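Long-range contacts in CLIP-associating protein (Drosophila melanogaster, PDB 4G3A), which tracks microtubule plus ends and stabilises dynamic microtubules for mitotic spindle formation and kinetochore attachment, seen here through its N-terminal TOG-like domain: residues A[52-57]-A[71-76]; A[11-16]-A[48-53]; A[56-61]-A[93-98]; A[82-87]-A[120-125]. One frame throughout, in Å; residues are numbered along the deposited sequence.

Interaction 1 of 4, residues A[52-57]-A[71-76]; sequences DGLMPW and EAFSEL
The ring of Phe73 meets Leu54 across one face, where Leu54 CD1 rests 3.5 Å above the ring plane, displaced from the centre toward the rim. This is a CH-pi contact, with CD1 3.8 Å from the Phe73 ring centroid and 22° off the normal. The two side chains reach toward each other tip to tip, and Leu54 CB also comes within 3.5 Å of Phe73 CZ. Met55, a selenomethionine, comes to the same ring obliquely: its SE lies 4.1 Å from Phe73 CZ in a Met-aromatic contact, the two side chains crossing at about a right angle, with the Met55 chain folded at both chi2 and chi3. The branches of Leu54 divide the remaining work, CD2 meeting Ala72 CB at 3.9 Å and CD1 also meeting Leu76 CD1 at 3.8 Å. Helices 47-58 and 63-80 both belong to the first HEAT repeat, and the axes of the two short segments make an angle of 149°, roughly antiparallel. Ile51, Leu58, Val91 and Leu113 also touch Phe73. An alanine in place of Phe73 would probably open a gap beneath Leu54 CD1 and take the ring away from beside the selenium of Met55. No hydrogen bond joins the two segments; their adhesion here is dispersion between apolar groups and one aromatic face, which suits the buried interior of an alpha-helical repeat.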
loop_
_atom_site.group_PDB
_atom_site.type_symbol
_atom_site.label_atom_id
_atom_site.label_comp_id
_atom_site.label_asym_id
_atom_site.label_seq_id
_atom_site.Cartn_x
_atom_site.Cartn_y
_atom_site.Cartn_z
ATOM N N ASP A 52 2.405 19.684 -0.656
ATOM C CA ASP A 52 2.444 20.216 0.699
ATOM C C ASP A 52 1.027 20.401 1.227
ATOM O O ASP A 52 0.748 20.113 2.391
ATOM C CB ASP A 52 3.202 21.545 0.740
ATOM C CG ASP A 52 4.652 21.412 0.296
ATOM O OD1 ASP A 52 5.203 20.291 0.357
ATOM O OD2 ASP A 52 5.241 22.436 -0.112
ATOM N N GLY A 53 0.134 20.874 0.362
ATOM C CA GLY A 53 -1.246 21.123 0.745
ATOM C C GLY A 53 -2.006 19.860 1.112
ATOM O O GLY A 53 -2.845 19.869 2.013
ATOM N N LEU A 54 -1.723 18.770 0.408
ATOM C CA LEU A 54 -2.422 17.515 0.643
ATOM C C LEU A 54 -2.010 16.889 1.980
ATOM O O LEU A 54 -2.757 16.108 2.571
ATOM C CB LEU A 54 -2.142 16.531 -0.498
ATOM C CG LEU A 54 -2.767 16.859 -1.852
ATOM C CD1 LEU A 54 -2.203 15.960 -2.935
ATOM C CD2 LEU A 54 -4.279 16.733 -1.780
HETATM N N MSE A 55 -0.816 17.239 2.446
HETATM C CA MSE A 55 -0.213 16.573 3.599
HETATM C C MSE A 55 -1.025 16.683 4.896
HETATM O O MSE A 55 -1.225 15.682 5.578
HETATM C CB MSE A 55 1.237 17.027 3.793
HETATM C CG MSE A 55 2.168 16.532 2.697
HETATM SE SE MSE A 55 2.141 14.573 2.539
HETATM C CE MSE A 55 2.498 14.165 4.412
ATOM N N PRO A 56 -1.497 17.895 5.240
ATOM C CA PRO A 56 -2.370 18.011 6.417
ATOM C C PRO A 56 -3.673 17.218 6.279
ATOM O O PRO A 56 -4.228 16.776 7.282
ATOM C CB PRO A 56 -2.662 19.515 6.487
ATOM C CG PRO A 56 -1.482 20.147 5.843
ATOM C CD PRO A 56 -1.079 19.215 4.733
ATOM N N TRP A 57 -4.164 17.056 5.055
ATOM C CA TRP A 57 -5.359 16.257 4.823
ATOM C C TRP A 57 -5.027 14.785 5.103
ATOM O O TRP A 57 -5.740 14.080 5.821
ATOM C CB TRP A 57 -5.811 16.402 3.368
ATOM C CG TRP A 57 -6.395 17.748 2.999
ATOM C CD1 TRP A 57 -6.394 18.886 3.755
ATOM C CD2 TRP A 57 -7.069 18.079 1.776
ATOM N NE1 TRP A 57 -7.024 19.907 3.075
ATOM C CE2 TRP A 57 -7.449 19.437 1.860
ATOM C CE3 TRP A 57 -7.388 17.360 0.618
ATOM C CZ2 TRP A 57 -8.131 20.085 0.834
ATOM C CZ3 TRP A 57 -8.067 18.007 -0.402
ATOM C CH2 TRP A 57 -8.429 19.357 -0.288
ATOM N N GLU A 71 -6.752 9.434 -2.673
ATOM C CA GLU A 71 -7.276 9.428 -4.031
ATOM C C GLU A 71 -6.624 10.517 -4.886
ATOM O O GLU A 71 -6.345 10.305 -6.068
ATOM C CB GLU A 71 -8.797 9.600 -4.001
ATOM C CG GLU A 71 -9.526 8.405 -3.381
ATOM C CD GLU A 71 -11.033 8.611 -3.272
ATOM O OE1 GLU A 71 -11.579 8.389 -2.174
ATOM O OE2 GLU A 71 -11.671 8.994 -4.274
ATOM N N ALA A 72 -6.365 11.674 -4.283
ATOM C CA ALA A 72 -5.735 12.768 -5.012
ATOM C C ALA A 72 -4.320 12.368 -5.381
ATOM O O ALA A 72 -3.873 12.609 -6.503
ATOM C CB ALA A 72 -5.730 14.043 -4.185
ATOM N N PHE A 73 -3.612 11.762 -4.429
ATOM C CA PHE A 73 -2.260 11.311 -4.695
ATOM C C PHE A 73 -2.294 10.247 -5.795
ATOM O O PHE A 73 -1.452 10.244 -6.686
ATOM C CB PHE A 73 -1.581 10.790 -3.417
ATOM C CG PHE A 73 -0.999 11.882 -2.538
ATOM C CD1 PHE A 73 -0.113 12.813 -3.059
ATOM C CD2 PHE A 73 -1.313 11.951 -1.189
ATOM C CE1 PHE A 73 0.434 13.814 -2.258
ATOM C CE2 PHE A 73 -0.774 12.954 -0.377
ATOM C CZ PHE A 73 0.100 13.886 -0.914
ATOM N N SER A 74 -3.258 9.335 -5.736
ATOM C CA SER A 74 -3.365 8.331 -6.791
ATOM C C SER A 74 -3.475 8.996 -8.169
ATOM O O SER A 74 -2.829 8.565 -9.132
ATOM C CB SER A 74 -4.545 7.388 -6.537
ATOM O OG SER A 74 -4.167 6.328 -5.668
ATOM N N GLU A 75 -4.281 10.053 -8.263
ATOM C CA GLU A 75 -4.455 10.748 -9.542
ATOM C C GLU A 75 -3.174 11.446 -10.011
ATOM O O GLU A 75 -2.836 11.392 -11.191
ATOM C CB GLU A 75 -5.637 11.727 -9.486
ATOM C CG GLU A 75 -6.972 11.031 -9.283
ATOM C CD GLU A 75 -7.206 9.910 -10.287
ATOM O OE1 GLU A 75 -6.913 10.101 -11.492
ATOM O OE2 GLU A 75 -7.679 8.829 -9.870
ATOM N N LEU A 76 -2.452 12.074 -9.087
ATOM C CA LEU A 76 -1.147 12.663 -9.410
ATOM C C LEU A 76 -0.145 11.599 -9.859
ATOM O O LEU A 76 0.623 11.809 -10.804
ATOM C CB LEU A 76 -0.578 13.430 -8.211
ATOM C CG LEU A 76 -1.358 14.670 -7.763
ATOM C CD1 LEU A 76 -0.891 15.143 -6.392
ATOM C CD2 LEU A 76 -1.233 15.787 -8.792
#

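Interaction 2 of 4, residues A[11-16]-A[48-53]; sequences GFIQQM and GFLIDG
Ile13 sets both its branches against helix 47-58: CG2 lies 3.9 Å from Phe49 CB, and CG1 lies 4.0 Å from Leu50 CB. The split follows from chi1 of -65°, which puts CG1 beside the backbone N and CG2 anti to it. One turn on, the selenomethionine Met16 brings SE to 3.8 Å from Leu50 CD1, while its methyl presses on bare backbone, with CE 3.3 Å from Gly53 C. That close approach is possible because Gly53 has no side chain to stand between the methyl and the helix. An alanine at Ile13 would probably leave a gap beside Phe49 CB and Leu50 CB, weakening the hold of the N-terminal helix. In the next shell, Cys44 touches Ile13, while Leu54 and Trp57 continue the apolar surface under Met16. The axes of the two short segments approach to 9.6 Å and cross at 40°. Helix 9-18 thereby packs against helix 47-58 of the first HEAT repeat, at the N-terminal end of the array, with Phe12 turned to Leu27 and Leu31 of helix 21-36, and Leu50 passing the packing on to Leu76 of helix 63-80.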
loop_
_atom_site.group_PDB
_atom_site.type_symbol
_atom_site.label_atom_id
_atom_site.label_comp_id
_atom_site.label_asym_id
_atom_site.label_seq_id
_atom_site.Cartn_x
_atom_site.Cartn_y
_atom_site.Cartn_z
ATOM N N GLY A 11 -5.830 27.445 -8.374
ATOM C CA GLY A 11 -7.035 27.766 -7.632
ATOM C C GLY A 11 -7.253 26.859 -6.429
ATOM O O GLY A 11 -7.577 27.336 -5.341
ATOM N N PHE A 12 -7.090 25.549 -6.619
ATOM C CA PHE A 12 -7.217 24.615 -5.508
ATOM C C PHE A 12 -6.156 24.905 -4.451
ATOM O O PHE A 12 -6.457 25.011 -3.265
ATOM C CB PHE A 12 -7.084 23.160 -5.986
ATOM C CG PHE A 12 -8.337 22.607 -6.609
ATOM C CD1 PHE A 12 -9.395 22.191 -5.815
ATOM C CD2 PHE A 12 -8.452 22.492 -7.986
ATOM C CE1 PHE A 12 -10.551 21.683 -6.385
ATOM C CE2 PHE A 12 -9.603 21.982 -8.563
ATOM C CZ PHE A 12 -10.655 21.579 -7.762
ATOM N N ILE A 13 -4.908 25.027 -4.892
ATOM C CA ILE A 13 -3.788 25.250 -3.984
ATOM C C ILE A 13 -4.011 26.478 -3.095
ATOM O O ILE A 13 -3.786 26.432 -1.887
ATOM C CB ILE A 13 -2.473 25.418 -4.765
ATOM C CG1 ILE A 13 -2.111 24.117 -5.487
ATOM C CG2 ILE A 13 -1.353 25.860 -3.832
ATOM C CD1 ILE A 13 -1.180 24.310 -6.671
ATOM N N GLN A 14 -4.463 27.573 -3.695
ATOM C CA GLN A 14 -4.652 28.815 -2.950
ATOM C C GLN A 14 -5.722 28.694 -1.865
ATOM O O GLN A 14 -5.564 29.219 -0.764
ATOM C CB GLN A 14 -4.980 29.964 -3.910
ATOM C CG GLN A 14 -3.842 30.291 -4.865
ATOM C CD GLN A 14 -4.309 30.988 -6.126
ATOM O OE1 GLN A 14 -5.508 31.053 -6.408
ATOM N NE2 GLN A 14 -3.362 31.512 -6.899
ATOM N N GLN A 15 -6.797 27.979 -2.176
ATOM C CA GLN A 15 -7.962 27.930 -1.305
ATOM C C GLN A 15 -7.866 26.867 -0.217
ATOM O O GLN A 15 -8.650 26.874 0.732
ATOM C CB GLN A 15 -9.215 27.697 -2.143
ATOM C CG GLN A 15 -10.454 28.347 -1.579
ATOM C CD GLN A 15 -11.699 27.969 -2.352
ATOM O OE1 GLN A 15 -11.685 27.896 -3.584
ATOM N NE2 GLN A 15 -12.787 27.720 -1.629
HETATM N N MSE A 16 -6.909 25.952 -0.361
HETATM C CA MSE A 16 -6.731 24.855 0.586
HETATM C C MSE A 16 -6.330 25.290 1.997
HETATM O O MSE A 16 -6.938 24.855 2.973
HETATM C CB MSE A 16 -5.734 23.818 0.041
HETATM C CG MSE A 16 -6.376 22.751 -0.829
HETATM SE SE MSE A 16 -5.121 21.841 -2.017
HETATM C CE MSE A 16 -4.568 20.327 -0.889
ATOM N N GLY A 48 4.910 21.034 -5.991
ATOM C CA GLY A 48 5.237 20.837 -4.591
ATOM C C GLY A 48 4.240 21.509 -3.667
ATOM O O GLY A 48 3.959 21.016 -2.577
ATOM N N PHE A 49 3.695 22.639 -4.107
ATOM C CA PHE A 49 2.697 23.353 -3.319
ATOM C C PHE A 49 1.437 22.518 -3.119
ATOM O O PHE A 49 0.816 22.560 -2.058
ATOM C CB PHE A 49 2.324 24.685 -3.974
ATOM C CG PHE A 49 3.341 25.768 -3.777
ATOM C CD1 PHE A 49 3.793 26.092 -2.509
ATOM C CD2 PHE A 49 3.821 26.487 -4.859
ATOM C CE1 PHE A 49 4.721 27.098 -2.327
ATOM C CE2 PHE A 49 4.747 27.494 -4.684
ATOM C CZ PHE A 49 5.198 27.800 -3.416
ATOM N N LEU A 50 1.049 21.769 -4.145
ATOM C CA LEU A 50 -0.125 20.915 -4.024
ATOM C C LEU A 50 0.187 19.752 -3.098
ATOM O O LEU A 50 -0.635 19.379 -2.260
ATOM C CB LEU A 50 -0.594 20.407 -5.385
ATOM C CG LEU A 50 -1.790 19.456 -5.290
ATOM C CD1 LEU A 50 -2.952 20.134 -4.580
ATOM C CD2 LEU A 50 -2.209 18.966 -6.664
ATOM N N ILE A 51 1.382 19.189 -3.253
ATOM C CA ILE A 51 1.841 18.097 -2.391
ATOM C C ILE A 51 1.832 18.515 -0.931
ATOM O O ILE A 51 1.310 17.801 -0.078
ATOM C CB ILE A 51 3.259 17.647 -2.749
ATOM C CG1 ILE A 51 3.307 17.180 -4.203
ATOM C CG2 ILE A 51 3.731 16.545 -1.784
ATOM C CD1 ILE A 51 2.385 15.990 -4.502
ATOM N N ASP A 52 2.405 19.684 -0.656
ATOM C CA ASP A 52 2.444 20.216 0.699
ATOM C C ASP A 52 1.027 20.401 1.227
ATOM O O ASP A 52 0.748 20.113 2.391
ATOM C CB ASP A 52 3.202 21.545 0.740
ATOM C CG ASP A 52 4.652 21.412 0.296
ATOM O OD1 ASP A 52 5.203 20.291 0.357
ATOM O OD2 ASP A 52 5.241 22.436 -0.112
ATOM N N GLY A 53 0.134 20.874 0.362
ATOM C CA GLY A 53 -1.246 21.123 0.745
ATOM C C GLY A 53 -2.006 19.860 1.112
ATOM O O GLY A 53 -2.845 19.869 2.013
#

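Interaction 3 of 4, residues A[56-61]-A[93-98]; sequences PWLTGS and PHVIDR
Thr59 lays its methyl CG2 over the centre of the His94 ring, 3.4 Å above the plane, where the chain of the first HEAT repeat leaves helix 47-58 and meets helix 88-98 of the second. It is a CH-pi contact between stacked repeats of the TOG domain. With CG2 set anti to its own carbonyl carbon, Thr59 gives the methyl to the ring, while OG1 hydrogen-bonds back to Met55 O. Leu58 lies beside this pair, its CD2 3.7 Å from His94 CB and the two side chains slanting past one another. Arg98 comes in on the polar side, its chain bent at chi2 and extended beyond. Its guanidinium presents an edge to the turn, and the charge sits next to carbonyls at the C-terminal end of helix 47-58, where it would probably be well placed electrostatically. Asp101 forms a salt bridge with NH1, the other terminal nitrogen, and so steadies the group. Two carbonyl oxygens share one nitrogen: NH2 donates to Leu58 O, which lies 27° out of the guanidinium plane, at 2.7 Å, and to Gly60 O, nearly in the plane, at 2.6 Å. Both bonds are bent, with N-H...O angles of 134° and 141° respectively. NE adds a weak bond of 3.1 Å to Leu58 O.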
loop_
_atom_site.group_PDB
_atom_site.type_symbol
_atom_site.label_atom_id
_atom_site.label_comp_id
_atom_site.label_asym_id
_atom_site.label_seq_id
_atom_site.Cartn_x
_atom_site.Cartn_y
_atom_site.Cartn_z
ATOM N N PRO A 56 -1.497 17.895 5.240
ATOM C CA PRO A 56 -2.370 18.011 6.417
ATOM C C PRO A 56 -3.673 17.218 6.279
ATOM O O PRO A 56 -4.228 16.776 7.282
ATOM C CB PRO A 56 -2.662 19.515 6.487
ATOM C CG PRO A 56 -1.482 20.147 5.843
ATOM C CD PRO A 56 -1.079 19.215 4.733
ATOM N N TRP A 57 -4.164 17.056 5.055
ATOM C CA TRP A 57 -5.359 16.257 4.823
ATOM C C TRP A 57 -5.027 14.785 5.103
ATOM O O TRP A 57 -5.740 14.080 5.821
ATOM C CB TRP A 57 -5.811 16.402 3.368
ATOM C CG TRP A 57 -6.395 17.748 2.999
ATOM C CD1 TRP A 57 -6.394 18.886 3.755
ATOM C CD2 TRP A 57 -7.069 18.079 1.776
ATOM N NE1 TRP A 57 -7.024 19.907 3.075
ATOM C CE2 TRP A 57 -7.449 19.437 1.860
ATOM C CE3 TRP A 57 -7.388 17.360 0.618
ATOM C CZ2 TRP A 57 -8.131 20.085 0.834
ATOM C CZ3 TRP A 57 -8.067 18.007 -0.402
ATOM C CH2 TRP A 57 -8.429 19.357 -0.288
ATOM N N LEU A 58 -3.935 14.322 4.513
ATOM C CA LEU A 58 -3.538 12.928 4.650
ATOM C C LEU A 58 -3.216 12.599 6.106
ATOM O O LEU A 58 -3.678 11.590 6.634
ATOM C CB LEU A 58 -2.326 12.643 3.774
ATOM C CG LEU A 58 -1.732 11.241 3.891
ATOM C CD1 LEU A 58 -2.745 10.225 3.420
ATOM C CD2 LEU A 58 -0.455 11.159 3.087
ATOM N N THR A 59 -2.433 13.459 6.750
ATOM C CA THR A 59 -2.025 13.243 8.137
ATOM C C THR A 59 -3.072 13.750 9.131
ATOM O O THR A 59 -2.803 13.847 10.328
ATOM C CB THR A 59 -0.687 13.940 8.435
ATOM O OG1 THR A 59 -0.883 15.360 8.466
ATOM C CG2 THR A 59 0.347 13.585 7.371
ATOM N N GLY A 60 -4.268 14.053 8.633
ATOM C CA GLY A 60 -5.287 14.713 9.432
ATOM C C GLY A 60 -6.210 13.801 10.218
ATOM O O GLY A 60 -6.095 12.578 10.164
ATOM N N SER A 61 -7.136 14.412 10.955
ATOM C CA SER A 61 -8.052 13.691 11.831
ATOM C C SER A 61 -9.407 13.426 11.179
ATOM O O SER A 61 -10.204 12.639 11.684
ATOM C CB SER A 61 -8.241 14.465 13.139
ATOM O OG SER A 61 -9.537 14.264 13.682
ATOM N N PRO A 93 5.367 7.382 4.344
ATOM C CA PRO A 93 5.208 7.016 5.757
ATOM C C PRO A 93 3.776 7.182 6.264
ATOM O O PRO A 93 3.363 6.429 7.133
ATOM C CB PRO A 93 6.152 7.992 6.475
ATOM C CG PRO A 93 7.196 8.303 5.451
ATOM C CD PRO A 93 6.466 8.351 4.144
ATOM N N HIS A 94 3.023 8.141 5.735
ATOM C CA HIS A 94 1.661 8.364 6.224
ATOM C C HIS A 94 0.622 7.473 5.531
ATOM O O HIS A 94 -0.427 7.167 6.099
ATOM C CB HIS A 94 1.311 9.849 6.111
ATOM C CG HIS A 94 2.303 10.721 6.803
ATOM N ND1 HIS A 94 3.270 11.434 6.122
ATOM C CD2 HIS A 94 2.532 10.936 8.116
ATOM C CE1 HIS A 94 4.024 12.081 6.989
ATOM N NE2 HIS A 94 3.602 11.793 8.209
ATOM N N VAL A 95 0.918 7.080 4.299
ATOM C CA VAL A 95 0.102 6.104 3.602
ATOM C C VAL A 95 0.184 4.774 4.342
ATOM O O VAL A 95 -0.818 4.098 4.538
ATOM C CB VAL A 95 0.586 5.911 2.172
ATOM C CG1 VAL A 95 -0.227 4.817 1.495
ATOM C CG2 VAL A 95 0.466 7.239 1.414
ATOM N N ILE A 96 1.388 4.422 4.768
ATOM C CA ILE A 96 1.595 3.227 5.578
ATOM C C ILE A 96 0.698 3.243 6.813
ATOM O O ILE A 96 -0.033 2.281 7.065
ATOM C CB ILE A 96 3.072 3.098 6.003
ATOM C CG1 ILE A 96 3.931 2.719 4.790
ATOM C CG2 ILE A 96 3.226 2.063 7.142
ATOM C CD1 ILE A 96 5.425 2.725 5.072
ATOM N N ASP A 97 0.748 4.336 7.576
ATOM C CA ASP A 97 -0.106 4.484 8.749
ATOM C C ASP A 97 -1.583 4.277 8.416
ATOM O O ASP A 97 -2.327 3.725 9.220
ATOM C CB ASP A 97 0.087 5.857 9.403
ATOM C CG ASP A 97 1.389 5.956 10.182
ATOM O OD1 ASP A 97 2.006 4.904 10.468
ATOM O OD2 ASP A 97 1.798 7.084 10.500
ATOM N N ARG A 98 -2.011 4.719 7.237
ATOM C CA ARG A 98 -3.415 4.571 6.855
ATOM C C ARG A 98 -3.785 3.124 6.513
ATOM O O ARG A 98 -4.970 2.785 6.412
ATOM C CB ARG A 98 -3.760 5.488 5.689
ATOM C CG ARG A 98 -3.704 6.975 6.020
ATOM C CD ARG A 98 -4.836 7.391 6.954
ATOM N NE ARG A 98 -4.662 8.763 7.439
ATOM C CZ ARG A 98 -5.540 9.414 8.203
ATOM N NH1 ARG A 98 -6.674 8.829 8.576
ATOM N NH2 ARG A 98 -5.288 10.658 8.595
#

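Interaction 4 of 4, residues A[82-87]-A[120-125]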
loop_
_atom_site.group_PDB
_atom_site.type_symbol
_atom_site.label_atom_id
_atom_site.label_comp_id
_atom_site.label_asym_id
_atom_site.label_seq_id
_atom_site.Cartn_x
_atom_site.Cartn_y
_atom_site.Cartn_z
ATOM N N SER A 82 6.767 8.461 -13.191
ATOM C CA SER A 82 8.044 8.458 -12.479
ATOM C C SER A 82 8.355 9.810 -11.851
ATOM O O SER A 82 9.119 9.893 -10.892
ATOM C CB SER A 82 9.198 7.990 -13.387
ATOM O OG SER A 82 9.451 8.906 -14.442
ATOM N N ASP A 83 7.765 10.873 -12.391
ATOM C CA ASP A 83 8.013 12.205 -11.854
ATOM C C ASP A 83 7.523 12.329 -10.409
ATOM O O ASP A 83 8.080 13.093 -9.618
ATOM C CB ASP A 83 7.404 13.286 -12.758
ATOM C CG ASP A 83 8.104 13.377 -14.107
ATOM O OD1 ASP A 83 9.327 13.120 -14.169
ATOM O OD2 ASP A 83 7.437 13.699 -15.109
ATOM N N PHE A 84 6.503 11.552 -10.061
ATOM C CA PHE A 84 5.974 11.558 -8.700
ATOM C C PHE A 84 7.010 11.136 -7.663
ATOM O O PHE A 84 6.873 11.447 -6.480
ATOM C CB PHE A 84 4.746 10.648 -8.575
ATOM C CG PHE A 84 4.023 10.796 -7.262
ATOM C CD1 PHE A 84 4.362 10.011 -6.170
ATOM C CD2 PHE A 84 3.008 11.739 -7.122
ATOM C CE1 PHE A 84 3.704 10.155 -4.961
ATOM C CE2 PHE A 84 2.341 11.895 -5.919
ATOM C CZ PHE A 84 2.681 11.107 -4.835
ATOM N N ASN A 85 8.046 10.426 -8.099
ATOM C CA ASN A 85 8.957 9.790 -7.148
ATOM C C ASN A 85 9.708 10.808 -6.303
ATOM O O ASN A 85 10.359 10.452 -5.327
ATOM C CB ASN A 85 9.928 8.828 -7.845
ATOM C CG ASN A 85 10.524 7.814 -6.889
ATOM O OD1 ASN A 85 9.873 7.389 -5.931
ATOM N ND2 ASN A 85 11.770 7.421 -7.140
ATOM N N ALA A 86 9.597 12.079 -6.677
ATOM C CA ALA A 86 10.170 13.158 -5.888
ATOM C C ALA A 86 9.452 13.293 -4.549
ATOM O O ALA A 86 9.991 13.855 -3.599
ATOM C CB ALA A 86 10.098 14.469 -6.658
ATOM N N TYR A 87 8.232 12.774 -4.475
ATOM C CA TYR A 87 7.397 12.976 -3.297
ATOM C C TYR A 87 7.187 11.703 -2.474
ATOM O O TYR A 87 6.649 11.750 -1.365
ATOM C CB TYR A 87 6.052 13.555 -3.727
ATOM C CG TYR A 87 6.205 14.748 -4.641
ATOM C CD1 TYR A 87 6.724 15.941 -4.161
ATOM C CD2 TYR A 87 5.847 14.678 -5.984
ATOM C CE1 TYR A 87 6.876 17.042 -4.989
ATOM C CE2 TYR A 87 5.995 15.779 -6.822
ATOM C CZ TYR A 87 6.512 16.957 -6.315
ATOM O OH TYR A 87 6.666 18.061 -7.132
ATOM N N HIS A 120 2.065 2.552 -12.286
ATOM C CA HIS A 120 2.482 3.707 -13.077
ATOM C C HIS A 120 3.975 3.999 -12.983
ATOM O O HIS A 120 4.435 5.079 -13.348
ATOM C CB HIS A 120 1.613 4.922 -12.743
ATOM C CG HIS A 120 0.158 4.651 -12.942
ATOM N ND1 HIS A 120 -0.468 4.827 -14.157
ATOM C CD2 HIS A 120 -0.774 4.144 -12.104
ATOM C CE1 HIS A 120 -1.733 4.464 -14.050
ATOM N NE2 HIS A 120 -1.944 4.040 -12.819
ATOM N N ARG A 121 4.723 3.014 -12.499
ATOM C CA ARG A 121 6.178 3.042 -12.573
ATOM C C ARG A 121 6.821 4.221 -11.849
ATOM O O ARG A 121 7.828 4.766 -12.306
ATOM C CB ARG A 121 6.648 2.995 -14.032
ATOM C CG ARG A 121 6.110 1.822 -14.823
ATOM C CD ARG A 121 6.787 1.730 -16.181
ATOM N NE ARG A 121 6.350 0.555 -16.929
ATOM C CZ ARG A 121 6.901 -0.649 -16.814
ATOM N NH1 ARG A 121 7.914 -0.839 -15.979
ATOM N NH2 ARG A 121 6.438 -1.662 -17.533
ATOM N N VAL A 122 6.256 4.597 -10.709
ATOM C CA VAL A 122 6.925 5.562 -9.849
ATOM C C VAL A 122 8.242 4.955 -9.390
ATOM O O VAL A 122 9.280 5.614 -9.402
ATOM C CB VAL A 122 6.072 5.929 -8.634
ATOM C CG1 VAL A 122 6.835 6.861 -7.721
ATOM C CG2 VAL A 122 4.783 6.568 -9.085
ATOM N N LEU A 123 8.181 3.687 -8.983
ATOM C CA LEU A 123 9.358 2.890 -8.657
ATOM C C LEU A 123 9.043 1.414 -8.901
ATOM O O LEU A 123 7.874 1.024 -8.929
ATOM C CB LEU A 123 9.798 3.085 -7.197
ATOM C CG LEU A 123 8.812 3.265 -6.034
ATOM C CD1 LEU A 123 7.496 2.536 -6.218
ATOM C CD2 LEU A 123 9.484 2.879 -4.721
ATOM N N PRO A 124 10.084 0.594 -9.079
ATOM C CA PRO A 124 9.887 -0.833 -9.344
ATOM C C PRO A 124 9.187 -1.532 -8.186
ATOM O O PRO A 124 9.330 -1.106 -7.035
ATOM C CB PRO A 124 11.319 -1.362 -9.496
ATOM C CG PRO A 124 12.150 -0.165 -9.815
ATOM C CD PRO A 124 11.511 0.961 -9.066
ATOM N N PRO A 125 8.428 -2.598 -8.488
ATOM C CA PRO A 125 7.726 -3.325 -7.420
ATOM C C PRO A 125 8.661 -3.787 -6.305
ATOM O O PRO A 125 8.300 -3.669 -5.128
ATOM C CB PRO A 125 7.100 -4.517 -8.151
ATOM C CG PRO A 125 6.884 -4.008 -9.566
ATOM C CD PRO A 125 8.074 -3.098 -9.833
#
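Two turns run close together here, Ser82 CA and Val122 CA lying only 4.1 Å apart: 82-84 is a 3-10 segment following helix 63-80, while segment 120-125 has no regular structure. Val122 fills the contact from its side. With CG1 anti to the backbone N (chi1 176°), its two methyls separate, CG1 going to Asn85 and to the edge of the Phe84 ring, and CG2 to Phe84 CB at 4.1 Å. Asn85 crosses Val122 at a slant, with CB 3.7 Å from Val122 CG1 and OD1 3.6 Å from the same methyl. Its amide carbon CG lies 3.6 Å from Val122 O, but no hydrogen bond spans the segments; OD1 is instead hydrogen-bonded to Thr88 OG1, which ties it to the start of helix 88-98 and would probably limit the turning of the amide. Ser82 adds a lighter touch near the surface, its CB 3.7 Å from Arg121 O. Behind the turns, Phe84 and Val122 both reach Ile77 and Leu117, so the contact is sealed on its inner side by helices 63-80 and 104-119 while Ser82 and Asn85 lie exposed. The course of 120-125 is set by a Schellman motif that ends helix 104-119: Arg121, with phi of 61°, is the C-prime residue, and Val122 N bonds back to Leu117 O. Pro124 then takes the N-cap position of helix 125-136. Such side-by-side turns between successive helix pairs are what a stacked HEAT-repeat array produces, here as the chain enters and leaves the second repeat.

Along the chain the contacts open at the N-terminal helix with interaction 2, continue through interactions 1 and 3, and finish with interaction 4. The first three share helix 47-58: the centre of interaction 1 lies about 9 Å from that of interaction 2 and about 10 Å from that of interaction 3. Interactions 1 and 2 also meet where Ile51 packs on Phe73 and Leu76, and Met55 meets His94 between interactions 1 and 3. Interaction 4 sits at the other end of the helices, its centre about 19 Å from that of interaction 3, yet Phe84 packs on Phe73. Together they tie the N-terminal helix and the first two HEAT repeats into one continuous TOG array.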